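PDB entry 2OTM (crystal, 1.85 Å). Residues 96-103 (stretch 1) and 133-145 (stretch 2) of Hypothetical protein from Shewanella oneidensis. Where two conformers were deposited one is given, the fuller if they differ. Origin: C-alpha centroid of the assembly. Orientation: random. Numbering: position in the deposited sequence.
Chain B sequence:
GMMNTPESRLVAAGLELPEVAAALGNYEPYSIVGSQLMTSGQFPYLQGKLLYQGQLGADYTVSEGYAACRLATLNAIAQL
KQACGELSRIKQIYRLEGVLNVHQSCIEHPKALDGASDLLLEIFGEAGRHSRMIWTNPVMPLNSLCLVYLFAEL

Stretch 1 (96-103) LEGVLNVH
Stretch 2 (133-145) MIWTNPVMPLNSL

Parallel β-strands illustrate a simple rule: every second residue of a strand bonds to the two residues flanking its partner, while the residues between bond none of that strand. The contact between residues 96-103 and 133-145 is a compact example. Strands 96-100 and 133-136 run in the same direction, their axes 16° apart and 4.7 Å at closest approach, and all their residues keep extended backbones, with phi between -113° and -136° and psi between 122° and 154°. The register pairs Glu97 with Met133, Gly98 with Ile134, Val99 with Trp135 and Leu100 with Thr136, at CA-CA distances of 4.7 to 5.0 Å.

Met133, a selenomethionine, is the first residue of stretch 2 and already lies within the strand. Its N donates to Leu96 O at 3.0 Å and its O accepts from Gly98 N at 3.1 Å, so its backbone brackets Glu97. The side chain (chi1 m, chi2 t, chi3 p) lies on the same sheet face as that of Glu97 (m, t), bringing Met133 SE within 3.3 Å of Glu97 OE2. Ile134 points to the other face, where Gly98 has no side chain to meet it; in the t, t rotamer its CD1 reaches Leu100 CD1 at 4.2 Å. Its CA also makes a CA-H...O contact with Gly98 O at 3.4 Å.

The alternation then repeats. Trp135 N donates to Gly98 O at 2.9 Å and Trp135 O accepts from Leu100 N at 3.0 Å, bracketing Val99. With chi1 m and chi2 -83°, the indole lies on the face of Glu97 and Val99: Glu97 OE1 approaches the ring edge, 3.6 Å from Trp135 CH2, and Val99 CG2 packs obliquely, 3.8 Å from Trp135 CE3. Thr136 (p) turns to the opposite face, its CG2 3.4 Å from Val102 CG2, while its CA sits 3.1 Å from Leu100 O.

Asn137 N takes the last rung, donating to Leu100 O at 3.0 Å. Its side chain (m) folds back so that Asn137 ND2 donates to Thr136 O at 2.8 Å. Beyond the strand, water supplements direct bonding: water 2 donates to Pro138 O at 2.6 Å and, weakly, to Asn101 OD1 at 3.3 Å. Val139, extended at -134°/134°, points away.

Selenomethionine Met140 returns toward stretch 1 with all three chi angles m, placing its SE 3.7 Å from Val99 CG1 and its CG 3.7 Å from Asn101 CB. Pro141 leads into a tight bend, where Leu142 and Asn143 adopt positive phi (61° and 55°); Asn143 N bonds to Met140 O and Ser144 N to Pro141 O, both at 3.0 Å. Water 1 accepts from Asn101 ND2 at 2.9 Å and lies 2.9 Å from Asn143 OD1 and 2.8 Å from Ser144 O. The bend brings Leu145 back to the first stretch: Leu145 O accepts from Asn101 N at 3.0 Å and lies 3.3 Å from Leu100 CA, so backbone bonding continues past the ladder through a residue well beyond the strand.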

# COMPACT_ATOMS: atom_id res chain seq x y z
N LEU B 96 -7.00 -6.81 -3.69
CA LEU B 96 -7.82 -5.60 -3.65
C LEU B 96 -7.20 -4.70 -2.59
O LEU B 96 -6.91 -5.17 -1.51
CB LEU B 96 -9.22 -5.95 -3.20
CG LEU B 96 -10.13 -4.86 -2.63
CD1 LEU B 96 -10.39 -3.81 -3.72
CD2 LEU B 96 -11.43 -5.48 -2.05
N GLU B 97 -6.98 -3.41 -2.90
CA GLU B 97 -6.51 -2.45 -1.89
C GLU B 97 -7.47 -1.26 -1.94
O GLU B 97 -7.67 -0.65 -2.98
CB GLU B 97 -5.02 -2.08 -2.04
CG GLU B 97 -4.11 -3.35 -2.04
CD GLU B 97 -2.62 -3.13 -2.16
OE1 GLU B 97 -2.13 -2.00 -2.39
OE2 GLU B 97 -1.91 -4.16 -2.03
N GLY B 98 -8.09 -0.96 -0.80
CA GLY B 98 -9.11 0.07 -0.71
C GLY B 98 -8.82 1.09 0.36
O GLY B 98 -8.32 0.74 1.43
N VAL B 99 -9.16 2.34 0.07
CA VAL B 99 -9.03 3.46 0.98
C VAL B 99 -10.40 4.10 1.15
O VAL B 99 -11.13 4.32 0.15
CB VAL B 99 -8.11 4.58 0.42
CG1 VAL B 99 -7.82 5.60 1.49
CG2 VAL B 99 -6.80 4.03 -0.16
N LEU B 100 -10.74 4.41 2.39
CA LEU B 100 -11.96 5.13 2.73
C LEU B 100 -11.68 6.30 3.61
O LEU B 100 -10.77 6.26 4.43
CB LEU B 100 -12.96 4.20 3.44
CG LEU B 100 -13.52 3.04 2.58
CD1 LEU B 100 -12.80 1.74 2.85
CD2 LEU B 100 -15.00 2.85 2.77
N ASN B 101 -12.51 7.34 3.50
CA ASN B 101 -12.50 8.41 4.50
C ASN B 101 -13.57 8.06 5.53
O ASN B 101 -14.74 7.91 5.16
CB ASN B 101 -12.83 9.76 3.85
CG ASN B 101 -12.66 10.91 4.82
OD1 ASN B 101 -12.36 10.71 6.01
ND2 ASN B 101 -12.85 12.12 4.32
N VAL B 102 -13.15 7.88 6.80
CA VAL B 102 -14.01 7.31 7.84
C VAL B 102 -13.94 8.20 9.08
O VAL B 102 -12.88 8.61 9.53
CB VAL B 102 -13.57 5.83 8.18
CG1 VAL B 102 -14.50 5.20 9.22
CG2 VAL B 102 -13.56 4.98 6.92
N HIS B 103 -15.12 8.52 9.62
CA HIS B 103 -15.23 9.28 10.85
C HIS B 103 -14.84 8.42 12.07
O HIS B 103 -15.06 7.23 12.07
CB HIS B 103 -16.66 9.72 11.01
CG HIS B 103 -16.85 10.69 12.11
ND1 HIS B 103 -17.28 10.31 13.36
CD2 HIS B 103 -16.61 12.02 12.18
CE1 HIS B 103 -17.34 11.37 14.14
NE2 HIS B 103 -16.94 12.43 13.45
N MSE B 133 -6.05 -5.26 1.38
CA MSE B 133 -5.57 -4.24 2.31
C MSE B 133 -6.65 -3.19 2.45
O MSE B 133 -7.40 -2.89 1.51
CB MSE B 133 -4.29 -3.57 1.78
CG MSE B 133 -3.17 -4.50 1.45
SE MSE B 133 -1.47 -3.49 1.16
CE MSE B 133 -0.96 -3.03 2.95
N ILE B 134 -6.72 -2.59 3.63
CA ILE B 134 -7.70 -1.55 3.84
C ILE B 134 -7.00 -0.41 4.59
O ILE B 134 -6.17 -0.66 5.47
CB ILE B 134 -8.90 -2.07 4.66
CG1 ILE B 134 -9.99 -1.02 4.66
CG2 ILE B 134 -8.45 -2.40 6.12
CD1 ILE B 134 -11.40 -1.54 5.07
N TRP B 135 -7.31 0.82 4.20
CA TRP B 135 -6.79 2.01 4.90
C TRP B 135 -7.91 3.03 5.07
O TRP B 135 -8.86 3.04 4.31
CB TRP B 135 -5.69 2.74 4.10
CG TRP B 135 -4.43 1.97 3.79
CD1 TRP B 135 -3.34 1.77 4.58
CD2 TRP B 135 -4.16 1.33 2.56
NE1 TRP B 135 -2.37 1.05 3.89
CE2 TRP B 135 -2.87 0.75 2.65
CE3 TRP B 135 -4.90 1.17 1.39
CZ2 TRP B 135 -2.29 0.08 1.61
CZ3 TRP B 135 -4.32 0.50 0.35
CH2 TRP B 135 -3.03 -0.06 0.46
N THR B 136 -7.78 3.87 6.10
CA THR B 136 -8.54 5.06 6.18
C THR B 136 -7.60 6.23 6.03
O THR B 136 -6.50 6.25 6.64
CB THR B 136 -9.36 5.17 7.50
OG1 THR B 136 -8.47 5.14 8.61
CG2 THR B 136 -10.34 3.99 7.60
N ASN B 137 -8.02 7.23 5.29
CA ASN B 137 -7.23 8.45 5.15
C ASN B 137 -8.12 9.65 5.40
O ASN B 137 -9.32 9.62 5.07
CB ASN B 137 -6.70 8.62 3.72
CG ASN B 137 -5.57 7.66 3.33
OD1 ASN B 137 -5.14 7.71 2.17
ND2 ASN B 137 -5.08 6.78 4.25
N PRO B 138 -7.57 10.72 5.99
CA PRO B 138 -8.41 11.86 6.38
C PRO B 138 -8.83 12.75 5.22
O PRO B 138 -9.85 13.48 5.33
CB PRO B 138 -7.52 12.64 7.33
CG PRO B 138 -6.14 12.25 6.99
CD PRO B 138 -6.18 10.90 6.40
N VAL B 139 -8.05 12.74 4.16
CA VAL B 139 -8.30 13.63 3.00
C VAL B 139 -8.18 12.78 1.75
O VAL B 139 -7.22 12.01 1.62
CB VAL B 139 -7.27 14.83 2.95
CG1 VAL B 139 -7.51 15.65 1.66
CG2 VAL B 139 -7.35 15.70 4.21
N MSE B 140 -9.12 12.93 0.85
CA MSE B 140 -9.21 12.08 -0.35
C MSE B 140 -9.20 12.91 -1.62
O MSE B 140 -9.75 14.00 -1.64
CB MSE B 140 -10.51 11.25 -0.32
CG MSE B 140 -10.67 10.38 0.87
SE MSE B 140 -9.49 8.84 0.83
CE MSE B 140 -10.49 7.79 -0.47
N PRO B 141 -8.70 12.33 -2.73
CA PRO B 141 -8.76 13.08 -3.98
C PRO B 141 -10.21 13.29 -4.34
O PRO B 141 -11.01 12.36 -4.14
CB PRO B 141 -8.06 12.15 -4.98
CG PRO B 141 -7.26 11.18 -4.13
CD PRO B 141 -8.17 10.98 -2.95
N LEU B 142 -10.55 14.50 -4.78
CA LEU B 142 -11.91 14.87 -5.16
C LEU B 142 -12.90 14.76 -3.99
O LEU B 142 -14.10 14.75 -4.22
CB LEU B 142 -12.40 14.02 -6.36
CG LEU B 142 -11.54 14.00 -7.66
CD1 LEU B 142 -12.13 13.09 -8.72
CD2 LEU B 142 -11.40 15.38 -8.22
N ASN B 143 -12.40 14.67 -2.76
CA ASN B 143 -13.25 14.40 -1.61
C ASN B 143 -14.07 13.13 -1.76
O ASN B 143 -15.16 13.01 -1.14
CB ASN B 143 -14.14 15.59 -1.31
CG ASN B 143 -14.83 15.50 0.04
OD1 ASN B 143 -14.29 14.95 1.02
ND2 ASN B 143 -16.05 16.05 0.10
N SER B 144 -13.55 12.18 -2.53
CA SER B 144 -14.20 10.90 -2.69
C SER B 144 -14.35 10.17 -1.37
O SER B 144 -13.49 10.22 -0.50
CB SER B 144 -13.42 10.02 -3.67
OG SER B 144 -14.13 8.83 -4.01
N LEU B 145 -15.45 9.44 -1.20
CA LEU B 145 -15.59 8.59 -0.03
C LEU B 145 -14.59 7.44 -0.06
O LEU B 145 -14.12 6.99 0.99
CB LEU B 145 -17.00 8.05 0.05
CG LEU B 145 -17.29 7.01 1.12
CD1 LEU B 145 -17.11 7.64 2.51
CD2 LEU B 145 -18.70 6.57 0.86
O HOH W 1 -13.46 12.25 1.45
O HOH W 2 -11.13 13.33 7.61